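Local coordinates for protein 378aa long hypothetical citrate synthase (Sulfolobus tokodaii, PDB 1VGM) that is a probable citrate synthase-family protein, mainly helical, that forms a dimer of two like subunits, at residues D183-A188 and F257-Y262; N238-F243 and A293-K298. All blocks are in the same frame, centred on the assembly; numbering follows the deposited sequence.

Contact 1 (D183-A188 and F257-Y262); sequences DHEVPA and FGHRVY
A polar, side-chain-only contact between two loops brings His184 and Glu185, just ahead of helix 188-197, against His259, Val261 and Tyr262, in the loop before helix 267-280. The FGHRVY sequence of 257-262 matches a citrate synthase family signature, consistent with a place in the active-site region. His184 and Tyr262 reach toward each other tip to tip, and a nearly straight hydrogen bond joins His184 NE2 to Tyr262 OH (2.8 Å); either may donate. The other ring nitrogen, His184 ND1, donates to Glu185 OE2 at 2.7 Å, in the ring plane and on the anti lone pair of the carboxylate. The same oxygen lies 3.2 Å from His259 CE1, and a water hydrogen-bonded to both Glu185 OE2 and His259 NE2 bridges the loops. Glu185, its CG anti to the carbonyl carbon (chi1 -62°), runs past Val261, OE1 lying 3.8 Å from Val261 CG1. His259 ND1 accepts from Val261 N and Tyr262 N, both tilted out of the ring plane, while Tyr262 CD1 sits over the ring centre, 3.5 Å above its plane. Ile22 of strand 20-23 touches His184 and Tyr262, and Arg268 both histidines. Hydrogen bonds at both nitrogens of each imidazole should define how it is turned.

Contact 2 (N238-F243 and A293-K298); sequences NADKWF and AERIEK
Arg295 meets Asp240, and Ile296 meets Ala239, Trp242 and Phe243, where helix 239-249 packs on helix 284-304 in the helical fold of the citrate synthase family. The two short helical segments run 9.9 Å apart at closest approach, crossing at -47°. At the outer side of the interface the Asp240 and Arg295 side chains cross at about a right angle, yet their carboxylate and guanidinium planes are only 10° apart. This gives a side-on, two-pronged salt bridge: Arg295 NH2 donates to Asp240 OD1 and Arg295 NE to Asp240 OD2, both nearly straight and both on syn lone pairs. Arg295 starts with CG anti to its backbone N (chi1 179°), which lays that methylene 3.7 Å from Ala239 CB before the chain bends at chi2. Deeper in, the Ile296 side chain carries the apolar half. Its CD1 methyl comes within 4.0 Å of Ala239 CB and lies obliquely by the Trp242 ring, near CE3, with the ring of Phe243 a little farther off. Ile233 and Leu254 also touch Ile296, and the indole is tethered by Trp242 NE1 to Glu232. The Ile296 methyl also approaches backbone: CD1 stands 3.9 Å from Ala239 O, the carbonyl that accepts the helical hydrogen bond from Phe243 N.

The centre of contact 1 lies about 12 Å from the centre of the chain, that of contact 2 about 27 Å; both are partly buried. Loops meet through polar groups and a bridging water in the first, while two helices meet in the second through an apolar core flanked by a salt bridge. The segments alternate along the chain: helix 239-249, which carries half of contact 2, leads toward the 257-262 loop of contact 1. Their centres are about 24 Å apart, yet they touch directly where Phe257 CZ packs 3.6 Å from Glu297 O. Phe315 joins them too, edge-to-face with Phe257 and against Ile296. The second subunit reaches contact 1 but not contact 2.

Contact 1 (D183-A188 and F257-Y262)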
loop_
_atom_site.group_PDB
_atom_site.type_symbol
_atom_site.label_atom_id
_atom_site.label_comp_id
_atom_site.label_asym_id
_atom_site.label_seq_id
_atom_site.Cartn_x
_atom_site.Cartn_y
_atom_site.Cartn_z
ATOM N N ASP A 183 11.672 3.516 14.596
ATOM C CA ASP A 183 10.685 2.447 14.751
ATOM C C ASP A 183 9.915 2.520 16.072
ATOM O O ASP A 183 10.429 3.025 17.074
ATOM C CB ASP A 183 11.366 1.081 14.634
ATOM C CG ASP A 183 10.374 -0.048 14.456
ATOM O OD1 ASP A 183 9.391 0.144 13.713
ATOM O OD2 ASP A 183 10.576 -1.125 15.050
ATOM N N HIS A 184 8.681 2.011 16.060
ATOM C CA HIS A 184 7.833 1.981 17.250
ATOM C C HIS A 184 6.517 1.271 16.939
ATOM O O HIS A 184 5.739 1.731 16.103
ATOM C CB HIS A 184 7.537 3.407 17.745
ATOM C CG HIS A 184 7.466 3.531 19.238
ATOM N ND1 HIS A 184 6.295 3.363 19.945
ATOM C CD2 HIS A 184 8.424 3.804 20.161
ATOM C CE1 HIS A 184 6.533 3.528 21.236
ATOM N NE2 HIS A 184 7.818 3.795 21.392
ATOM N N GLU A 185 6.277 0.158 17.628
ATOM C CA GLU A 185 5.047 -0.609 17.477
ATOM C C GLU A 185 4.846 -1.027 16.023
ATOM O O GLU A 185 5.783 -1.003 15.231
ATOM C CB GLU A 185 3.858 0.214 17.967
ATOM C CG GLU A 185 3.935 0.570 19.451
ATOM C CD GLU A 185 3.099 1.790 19.804
ATOM O OE1 GLU A 185 1.887 1.635 20.043
ATOM O OE2 GLU A 185 3.655 2.908 19.837
ATOM N N VAL A 186 3.627 -1.422 15.675
ATOM C CA VAL A 186 3.324 -1.806 14.303
ATOM C C VAL A 186 2.072 -1.075 13.852
ATOM O O VAL A 186 0.987 -1.655 13.783
ATOM C CB VAL A 186 3.089 -3.325 14.176
ATOM C CG1 VAL A 186 3.194 -3.738 12.725
ATOM C CG2 VAL A 186 4.102 -4.086 15.012
ATOM N N PRO A 187 2.206 0.225 13.557
ATOM C CA PRO A 187 1.073 1.016 13.072
ATOM C C PRO A 187 0.658 0.583 11.674
ATOM O O PRO A 187 1.203 -0.374 11.121
ATOM C CB PRO A 187 1.606 2.452 13.104
ATOM C CG PRO A 187 3.077 2.285 12.877
ATOM C CD PRO A 187 3.439 1.032 13.637
ATOM N N ALA A 188 -0.301 1.299 11.100
ATOM C CA ALA A 188 -0.920 0.874 9.850
ATOM C C ALA A 188 0.075 0.903 8.690
ATOM O O ALA A 188 0.030 0.042 7.801
ATOM C CB ALA A 188 -2.115 1.758 9.542
ATOM N N PHE A 257 -0.338 14.599 23.644
ATOM C CA PHE A 257 -0.412 13.916 24.933
ATOM C C PHE A 257 -1.060 12.547 24.757
ATOM O O PHE A 257 -1.913 12.368 23.891
ATOM C CB PHE A 257 -1.233 14.743 25.927
ATOM C CG PHE A 257 -0.401 15.606 26.839
ATOM C CD1 PHE A 257 0.362 16.650 26.333
ATOM C CD2 PHE A 257 -0.382 15.370 28.208
ATOM C CE1 PHE A 257 1.129 17.452 27.184
ATOM C CE2 PHE A 257 0.377 16.164 29.063
ATOM C CZ PHE A 257 1.137 17.206 28.546
ATOM N N GLY A 258 -0.642 11.587 25.575
ATOM C CA GLY A 258 -1.280 10.280 25.581
ATOM C C GLY A 258 -0.598 9.259 24.686
ATOM O O GLY A 258 0.061 9.615 23.706
ATOM N N HIS A 259 -0.772 7.983 25.024
ATOM C CA HIS A 259 -0.121 6.885 24.322
ATOM C C HIS A 259 -0.694 5.531 24.766
ATOM O O HIS A 259 -1.058 5.352 25.928
ATOM C CB HIS A 259 1.385 6.919 24.593
ATOM C CG HIS A 259 2.203 6.264 23.525
ATOM N ND1 HIS A 259 2.533 4.926 23.554
ATOM C CD2 HIS A 259 2.730 6.759 22.380
ATOM C CE1 HIS A 259 3.229 4.624 22.470
ATOM N NE2 HIS A 259 3.361 5.718 21.742
ATOM N N ARG A 260 -0.752 4.578 23.839
ATOM C CA ARG A 260 -1.277 3.247 24.131
ATOM C C ARG A 260 -0.379 2.426 25.051
ATOM O O ARG A 260 -0.863 1.554 25.768
ATOM C CB ARG A 260 -1.495 2.470 22.832
ATOM C CG ARG A 260 -2.659 2.958 21.993
ATOM C CD ARG A 260 -2.597 2.365 20.585
ATOM N NE ARG A 260 -2.488 0.903 20.588
ATOM C CZ ARG A 260 -3.517 0.071 20.725
ATOM N NH1 ARG A 260 -3.333 -1.239 20.627
ATOM N NH2 ARG A 260 -4.732 0.547 20.961
ATOM N N VAL A 261 0.925 2.685 25.031
ATOM C CA VAL A 261 1.850 1.860 25.802
ATOM C C VAL A 261 2.587 2.638 26.886
ATOM O O VAL A 261 2.760 2.137 27.992
ATOM C CB VAL A 261 2.888 1.146 24.886
ATOM C CG1 VAL A 261 2.181 0.515 23.700
ATOM C CG2 VAL A 261 3.956 2.126 24.421
ATOM N N TYR A 262 3.015 3.860 26.580
ATOM C CA TYR A 262 3.619 4.719 27.594
ATOM C C TYR A 262 2.603 5.230 28.617
ATOM O O TYR A 262 1.586 5.827 28.260
ATOM C CB TYR A 262 4.327 5.908 26.937
ATOM C CG TYR A 262 5.567 5.513 26.162
ATOM C CD1 TYR A 262 5.693 5.824 24.811
ATOM C CD2 TYR A 262 6.586 4.776 26.764
ATOM C CE1 TYR A 262 6.791 5.409 24.084
ATOM C CE2 TYR A 262 7.692 4.351 26.036
ATOM C CZ TYR A 262 7.787 4.669 24.696
ATOM O OH TYR A 262 8.869 4.235 23.957
HETATM O O HOH W 1 4.372 5.960 19.052
#

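Contact 2 (N238-F243 and A293-K298)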
loop_
_atom_site.group_PDB
_atom_site.type_symbol
_atom_site.label_atom_id
_atom_site.label_comp_id
_atom_site.label_asym_id
_atom_site.label_seq_id
_atom_site.Cartn_x
_atom_site.Cartn_y
_atom_site.Cartn_z
ATOM N N ASN A 238 -1.163 33.680 26.248
ATOM C CA ASN A 238 -2.497 33.199 25.881
ATOM C C ASN A 238 -2.721 31.731 26.238
ATOM O O ASN A 238 -3.814 31.205 26.027
ATOM C CB ASN A 238 -2.752 33.389 24.381
ATOM C CG ASN A 238 -2.418 34.788 23.907
ATOM O OD1 ASN A 238 -2.707 35.769 24.591
ATOM N ND2 ASN A 238 -1.809 34.888 22.725
ATOM N N ALA A 239 -1.697 31.069 26.774
ATOM C CA ALA A 239 -1.727 29.608 26.909
ATOM C C ALA A 239 -2.796 29.115 27.894
ATOM O O ALA A 239 -3.520 28.155 27.612
ATOM C CB ALA A 239 -0.340 29.085 27.331
ATOM N N ASP A 240 -2.893 29.766 29.049
ATOM C CA ASP A 240 -3.841 29.341 30.077
ATOM C C ASP A 240 -5.282 29.502 29.611
ATOM O O ASP A 240 -6.105 28.609 29.796
ATOM C CB ASP A 240 -3.631 30.139 31.367
ATOM C CG ASP A 240 -2.338 29.774 32.073
ATOM O OD1 ASP A 240 -2.309 29.829 33.318
ATOM O OD2 ASP A 240 -1.351 29.431 31.385
ATOM N N LYS A 241 -5.586 30.644 29.012
ATOM C CA LYS A 241 -6.909 30.878 28.448
ATOM C C LYS A 241 -7.291 29.778 27.449
ATOM O O LYS A 241 -8.397 29.235 27.508
ATOM C CB LYS A 241 -6.933 32.246 27.768
ATOM C CG LYS A 241 -8.210 32.565 27.008
ATOM C CD LYS A 241 -8.100 33.914 26.306
ATOM C CE LYS A 241 -9.461 34.433 25.863
ATOM N NZ LYS A 241 -9.425 35.906 25.592
ATOM N N TRP A 242 -6.372 29.459 26.538
ATOM C CA TRP A 242 -6.618 28.484 25.473
ATOM C C TRP A 242 -6.887 27.094 26.049
ATOM O O TRP A 242 -7.829 26.411 25.653
ATOM C CB TRP A 242 -5.405 28.423 24.535
ATOM C CG TRP A 242 -5.562 27.485 23.379
ATOM C CD1 TRP A 242 -6.019 27.794 22.130
ATOM C CD2 TRP A 242 -5.229 26.089 23.353
ATOM N NE1 TRP A 242 -5.987 26.676 21.326
ATOM C CE2 TRP A 242 -5.509 25.616 22.053
ATOM C CE3 TRP A 242 -4.705 25.196 24.297
ATOM C CZ2 TRP A 242 -5.282 24.288 21.669
ATOM C CZ3 TRP A 242 -4.478 23.871 23.914
ATOM C CH2 TRP A 242 -4.769 23.434 22.610
ATOM N N PHE A 243 -6.045 26.685 26.990
ATOM C CA PHE A 243 -6.167 25.374 27.614
ATOM C C PHE A 243 -7.526 25.195 28.285
ATOM O O PHE A 243 -8.171 24.157 28.123
ATOM C CB PHE A 243 -5.050 25.192 28.648
ATOM C CG PHE A 243 -4.930 23.796 29.170
ATOM C CD1 PHE A 243 -5.682 23.381 30.264
ATOM C CD2 PHE A 243 -4.051 22.893 28.581
ATOM C CE1 PHE A 243 -5.565 22.079 30.755
ATOM C CE2 PHE A 243 -3.928 21.587 29.065
ATOM C CZ PHE A 243 -4.679 21.183 30.154
ATOM N N ALA A 293 4.637 25.811 24.348
ATOM C CA ALA A 293 4.599 24.361 24.523
ATOM C C ALA A 293 4.918 23.926 25.955
ATOM O O ALA A 293 4.276 23.014 26.480
ATOM C CB ALA A 293 5.568 23.690 23.549
ATOM N N GLU A 294 5.904 24.575 26.574
ATOM C CA GLU A 294 6.248 24.329 27.981
ATOM C C GLU A 294 5.066 24.529 28.916
ATOM O O GLU A 294 4.828 23.722 29.813
ATOM C CB GLU A 294 7.346 25.282 28.447
ATOM C CG GLU A 294 8.737 24.982 27.959
ATOM C CD GLU A 294 9.763 25.827 28.686
ATOM O OE1 GLU A 294 10.406 25.306 29.617
ATOM O OE2 GLU A 294 9.915 27.015 28.334
ATOM N N ARG A 295 4.354 25.634 28.727
ATOM C CA ARG A 295 3.263 25.975 29.625
ATOM C C ARG A 295 2.136 24.987 29.419
ATOM O O ARG A 295 1.509 24.540 30.372
ATOM C CB ARG A 295 2.759 27.399 29.355
ATOM C CG ARG A 295 1.585 27.832 30.241
ATOM C CD ARG A 295 1.937 27.729 31.726
ATOM N NE ARG A 295 0.856 28.196 32.593
ATOM C CZ ARG A 295 0.860 28.103 33.921
ATOM N NH1 ARG A 295 1.902 27.573 34.552
ATOM N NH2 ARG A 295 -0.181 28.537 34.622
ATOM N N ILE A 296 1.878 24.646 28.165
ATOM C CA ILE A 296 0.831 23.683 27.855
ATOM C C ILE A 296 1.188 22.319 28.439
ATOM O O ILE A 296 0.318 21.594 28.927
ATOM C CB ILE A 296 0.632 23.541 26.326
ATOM C CG1 ILE A 296 0.104 24.856 25.738
ATOM C CG2 ILE A 296 -0.325 22.389 26.037
ATOM C CD1 ILE A 296 -1.221 25.300 26.329
ATOM N N GLU A 297 2.470 21.973 28.390
ATOM C CA GLU A 297 2.924 20.709 28.954
ATOM C C GLU A 297 2.631 20.662 30.454
ATOM O O GLU A 297 2.138 19.658 30.958
ATOM C CB GLU A 297 4.424 20.510 28.718
ATOM C CG GLU A 297 4.954 19.207 29.308
ATOM C CD GLU A 297 6.460 19.189 29.431
ATOM O OE1 GLU A 297 7.123 19.947 28.696
ATOM O OE2 GLU A 297 6.982 18.415 30.258
ATOM N N LYS A 298 2.934 21.752 31.157
ATOM C CA LYS A 298 2.647 21.839 32.590
ATOM C C LYS A 298 1.154 21.689 32.912
ATOM O O LYS A 298 0.772 20.864 33.742
ATOM C CB LYS A 298 3.164 23.166 33.155
ATOM C CG LYS A 298 3.116 23.255 34.675
ATOM C CD LYS A 298 3.886 22.106 35.326
ATOM C CE LYS A 298 5.363 22.090 34.920
ATOM N NZ LYS A 298 6.250 22.723 35.948
#